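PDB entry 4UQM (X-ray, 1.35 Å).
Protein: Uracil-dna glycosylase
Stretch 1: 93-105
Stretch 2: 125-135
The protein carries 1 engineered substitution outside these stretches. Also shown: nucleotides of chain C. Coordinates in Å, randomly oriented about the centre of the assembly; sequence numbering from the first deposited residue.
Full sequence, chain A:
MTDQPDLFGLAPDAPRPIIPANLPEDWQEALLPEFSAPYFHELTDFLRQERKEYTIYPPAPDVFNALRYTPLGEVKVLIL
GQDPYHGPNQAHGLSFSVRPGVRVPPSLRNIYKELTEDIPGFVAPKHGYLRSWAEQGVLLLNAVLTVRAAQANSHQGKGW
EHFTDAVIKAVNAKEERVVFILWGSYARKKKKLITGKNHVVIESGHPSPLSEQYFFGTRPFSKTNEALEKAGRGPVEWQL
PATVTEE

Stretch 1 93-105: GLSFSVRPGVRVP
Stretch 2, residues 125-135: PKHGYLRSWAE

The two stretches meet most closely where Gly 128 leaves no room for a side chain: its CA lies 5.0 Å from that of Val 98, and a CB here would point toward stretch 1 and fall 2.6 Å from Val 98 CG2, a clash. The backbones can therefore pair directly, Val 98 N donating to Gly 128 O (2.9 Å, 170°). One residue back in stretch 1 and two on in stretch 2, Leu 130 N donates to Ser 97 OG (2.9 Å, 160°), with Ser 97 in the t rotamer (chi1 -172°); partners thus step backward as stretch 1 advances.

Stretch 1 is irregular, with type II turns at Leu 94–Ser 97 and Arg 99–Val 102; Gly 101 (phi/psi 102/-20) suits the second. Water 1 fastens this turn to stretch 2, donating to Arg 99 O and Val 102 O (2.8 Å each) and accepting from Gly 128 N (2.9 Å). Water 2 donates to Val 102 O and Lys 126 O, again at 2.8 Å.

Tyr 129 (chi1 -172°, chi2 56°) offers a ring face to Pro 100, whose CD sits 4.0 Å from the ring centroid. Tyr 129 N donates to His 127 ND1 (3.0 Å), with His 127 chi1 at 71°.

Leu 130 (m, t), N-cap of the helix beginning at Arg 131, packs CD1 4.1 Å from Phe 96 CB. Leu 94 (m, t) brings CD1 4.4 Å from Ala 134 CB, burying apolar surface.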

# COMPACT_ATOMS: atom_id res chain seq x y z
N GLY A 93 0.80 -6.21 6.44
CA GLY A 93 0.94 -4.77 6.49
C GLY A 93 1.68 -4.13 5.33
O GLY A 93 1.66 -2.94 5.22
N LEU A 94 2.28 -4.90 4.43
CA LEU A 94 2.81 -4.32 3.19
C LEU A 94 1.87 -4.82 2.11
O LEU A 94 1.77 -6.00 1.89
CB LEU A 94 4.23 -4.84 2.86
CG LEU A 94 5.38 -4.53 3.79
CD1 LEU A 94 6.66 -5.07 3.17
CD2 LEU A 94 5.43 -3.07 3.99
N SER A 95 1.14 -3.89 1.48
CA SER A 95 0.12 -4.30 0.54
C SER A 95 0.67 -5.22 -0.53
O SER A 95 1.74 -5.00 -1.11
CB SER A 95 -0.62 -3.12 -0.06
OG SER A 95 0.19 -2.30 -0.90
N PHE A 96 -0.12 -6.25 -0.82
CA PHE A 96 0.16 -7.28 -1.82
C PHE A 96 1.21 -8.29 -1.48
O PHE A 96 1.31 -9.32 -2.17
CB PHE A 96 0.43 -6.66 -3.19
CG PHE A 96 -0.71 -5.78 -3.66
CD1 PHE A 96 -1.87 -6.39 -4.16
CD2 PHE A 96 -0.73 -4.41 -3.52
CE1 PHE A 96 -2.97 -5.65 -4.51
CE2 PHE A 96 -1.85 -3.66 -3.88
CZ PHE A 96 -2.99 -4.29 -4.38
N SER A 97 2.01 -8.05 -0.43
CA SER A 97 3.13 -8.92 -0.09
C SER A 97 2.68 -10.13 0.75
O SER A 97 1.75 -10.06 1.56
CB SER A 97 4.15 -8.14 0.72
OG SER A 97 5.36 -8.82 0.96
N VAL A 98 3.38 -11.24 0.59
CA VAL A 98 3.27 -12.35 1.52
C VAL A 98 4.66 -12.74 1.98
O VAL A 98 5.67 -12.54 1.28
CB VAL A 98 2.49 -13.56 0.92
CG1 VAL A 98 1.06 -13.18 0.67
CG2 VAL A 98 3.09 -14.09 -0.36
N ARG A 99 4.70 -13.37 3.16
CA ARG A 99 5.96 -13.76 3.78
C ARG A 99 6.64 -14.89 3.03
O ARG A 99 5.99 -15.63 2.32
CB ARG A 99 5.77 -14.09 5.27
CG ARG A 99 5.30 -12.87 6.08
CD ARG A 99 6.42 -11.91 6.30
NE ARG A 99 6.08 -10.70 7.08
CZ ARG A 99 5.91 -10.61 8.40
NH1 ARG A 99 5.95 -11.69 9.18
NH2 ARG A 99 5.66 -9.43 8.95
N PRO A 100 7.98 -15.03 3.20
CA PRO A 100 8.63 -16.22 2.65
C PRO A 100 7.93 -17.51 3.10
O PRO A 100 7.53 -17.65 4.28
CB PRO A 100 10.09 -16.10 3.18
CG PRO A 100 10.24 -14.65 3.48
CD PRO A 100 8.91 -14.17 3.94
N GLY A 101 7.70 -18.39 2.14
CA GLY A 101 7.07 -19.68 2.37
C GLY A 101 5.60 -19.73 1.96
O GLY A 101 5.04 -20.80 1.78
N VAL A 102 4.97 -18.56 1.85
CA VAL A 102 3.55 -18.45 1.60
C VAL A 102 3.26 -18.43 0.10
O VAL A 102 3.96 -17.77 -0.65
CB VAL A 102 2.96 -17.19 2.29
CG1 VAL A 102 1.47 -17.05 1.98
CG2 VAL A 102 3.20 -17.25 3.80
N ARG A 103 2.23 -19.18 -0.32
CA ARG A 103 1.80 -19.21 -1.70
C ARG A 103 1.53 -17.78 -2.21
O ARG A 103 0.90 -16.95 -1.53
CB ARG A 103 0.51 -20.03 -1.84
CG ARG A 103 0.00 -20.19 -3.29
CD ARG A 103 -1.31 -20.93 -3.37
NE ARG A 103 -1.29 -22.20 -2.62
CZ ARG A 103 -0.66 -23.33 -2.95
NH1 ARG A 103 0.06 -23.44 -4.06
NH2 ARG A 103 -0.77 -24.40 -2.15
N VAL A 104 1.99 -17.47 -3.41
CA VAL A 104 1.73 -16.18 -4.05
C VAL A 104 0.24 -16.03 -4.35
O VAL A 104 -0.31 -16.84 -5.14
CB VAL A 104 2.56 -16.02 -5.35
CG1 VAL A 104 2.23 -14.73 -6.07
CG2 VAL A 104 4.06 -16.07 -4.99
N PRO A 105 -0.44 -15.03 -3.76
CA PRO A 105 -1.87 -14.92 -4.05
C PRO A 105 -2.20 -14.47 -5.48
O PRO A 105 -1.36 -13.85 -6.18
CB PRO A 105 -2.32 -13.82 -3.06
CG PRO A 105 -1.33 -13.88 -1.95
CD PRO A 105 -0.04 -14.13 -2.68
N PRO A 125 9.62 -14.32 -9.28
CA PRO A 125 10.16 -15.30 -8.36
C PRO A 125 9.06 -16.18 -7.81
O PRO A 125 7.87 -15.93 -8.04
CB PRO A 125 10.70 -14.45 -7.26
CG PRO A 125 9.73 -13.33 -7.19
CD PRO A 125 9.33 -13.04 -8.58
N LYS A 126 9.48 -17.23 -7.14
CA LYS A 126 8.55 -18.21 -6.57
C LYS A 126 7.88 -17.72 -5.28
O LYS A 126 6.88 -18.29 -4.84
CB LYS A 126 9.30 -19.52 -6.31
CG LYS A 126 9.80 -20.17 -7.59
CD LYS A 126 8.66 -20.65 -8.49
CE LYS A 126 9.12 -21.30 -9.79
NZ LYS A 126 9.75 -22.62 -9.56
N HIS A 127 8.44 -16.72 -4.66
CA HIS A 127 7.91 -16.12 -3.44
C HIS A 127 7.16 -14.86 -3.73
O HIS A 127 7.23 -14.33 -4.85
CB HIS A 127 9.08 -15.85 -2.47
CG HIS A 127 9.96 -14.73 -2.93
ND1 HIS A 127 9.64 -13.41 -2.70
CD2 HIS A 127 11.13 -14.72 -3.61
CE1 HIS A 127 10.56 -12.63 -3.23
NE2 HIS A 127 11.45 -13.41 -3.83
N GLY A 128 6.47 -14.35 -2.69
CA GLY A 128 5.71 -13.12 -2.81
C GLY A 128 6.10 -12.00 -1.86
O GLY A 128 5.27 -11.13 -1.56
N TYR A 129 7.35 -11.98 -1.40
CA TYR A 129 7.82 -11.06 -0.36
C TYR A 129 8.38 -9.80 -0.98
O TYR A 129 9.37 -9.86 -1.72
CB TYR A 129 8.86 -11.77 0.46
CG TYR A 129 9.33 -11.06 1.68
CD1 TYR A 129 8.47 -10.66 2.66
CD2 TYR A 129 10.69 -10.87 1.89
CE1 TYR A 129 8.94 -10.04 3.85
CE2 TYR A 129 11.17 -10.31 3.04
CZ TYR A 129 10.29 -9.87 4.00
OH TYR A 129 10.76 -9.30 5.21
N LEU A 130 7.74 -8.66 -0.68
CA LEU A 130 8.01 -7.41 -1.39
C LEU A 130 8.80 -6.40 -0.57
O LEU A 130 8.89 -5.23 -0.94
CB LEU A 130 6.69 -6.81 -1.88
CG LEU A 130 5.79 -7.74 -2.68
CD1 LEU A 130 4.51 -6.97 -3.03
CD2 LEU A 130 6.46 -8.25 -3.92
N ARG A 131 9.46 -6.86 0.50
CA ARG A 131 10.21 -5.96 1.37
C ARG A 131 11.26 -5.17 0.58
O ARG A 131 11.53 -3.99 0.89
CB ARG A 131 10.88 -6.73 2.50
CG ARG A 131 11.73 -5.87 3.44
CD ARG A 131 12.45 -6.67 4.48
NE ARG A 131 13.49 -7.64 3.98
CZ ARG A 131 14.02 -8.67 4.67
NH1 ARG A 131 13.65 -8.94 5.91
NH2 ARG A 131 14.95 -9.45 4.10
N SER A 132 11.85 -5.80 -0.42
CA SER A 132 12.91 -5.12 -1.20
C SER A 132 12.38 -3.97 -2.04
O SER A 132 13.17 -3.09 -2.42
CB SER A 132 13.73 -6.10 -2.05
OG SER A 132 12.93 -6.66 -3.05
N TRP A 133 11.09 -3.91 -2.29
CA TRP A 133 10.49 -2.73 -2.91
C TRP A 133 10.31 -1.62 -1.86
O TRP A 133 10.62 -0.46 -2.10
CB TRP A 133 9.11 -3.03 -3.52
CG TRP A 133 9.11 -3.88 -4.76
CD1 TRP A 133 10.18 -4.31 -5.48
CD2 TRP A 133 7.95 -4.41 -5.41
NE1 TRP A 133 9.76 -5.09 -6.53
CE2 TRP A 133 8.39 -5.12 -6.54
CE3 TRP A 133 6.58 -4.28 -5.20
CZ2 TRP A 133 7.51 -5.79 -7.38
CZ3 TRP A 133 5.71 -4.91 -6.08
CH2 TRP A 133 6.17 -5.65 -7.15
N ALA A 134 9.83 -2.01 -0.68
CA ALA A 134 9.65 -1.03 0.42
C ALA A 134 10.96 -0.35 0.77
O ALA A 134 11.02 0.85 1.07
CB ALA A 134 9.06 -1.70 1.64
N GLU A 135 12.04 -1.14 0.73
CA GLU A 135 13.36 -0.60 1.05
C GLU A 135 13.89 0.42 0.03
O GLU A 135 14.87 1.12 0.34
CB GLU A 135 14.33 -1.75 1.17
CG GLU A 135 14.08 -2.64 2.38
CD GLU A 135 14.88 -3.96 2.41
OE1 GLU A 135 15.35 -4.47 1.37
OE2 GLU A 135 14.98 -4.53 3.51
P DA C 13 -2.34 -24.82 -7.96
OP1 DA C 13 -0.98 -24.38 -7.68
OP2 DA C 13 -2.57 -25.98 -8.84
O5' DA C 13 -2.90 -25.13 -6.50
C5' DA C 13 -3.28 -24.09 -5.61
C4' DA C 13 -4.35 -24.62 -4.70
O4' DA C 13 -5.57 -24.61 -5.45
C3' DA C 13 -4.13 -26.06 -4.26
O3' DA C 13 -4.35 -26.27 -2.85
C2' DA C 13 -5.05 -26.85 -5.18
C1' DA C 13 -6.18 -25.88 -5.42
N9 DA C 13 -6.90 -26.05 -6.69
C8 DA C 13 -6.32 -26.20 -7.92
N7 DA C 13 -7.18 -26.29 -8.90
C5 DA C 13 -8.41 -26.23 -8.27
C6 DA C 13 -9.72 -26.30 -8.75
N6 DA C 13 -10.02 -26.46 -10.03
N1 DA C 13 -10.73 -26.21 -7.86
C2 DA C 13 -10.42 -26.03 -6.57
N3 DA C 13 -9.23 -25.96 -5.99
C4 DA C 13 -8.25 -26.05 -6.91
O HOH W 1 6.22 -16.11 -0.38
O HOH W 2 5.75 -19.07 -2.36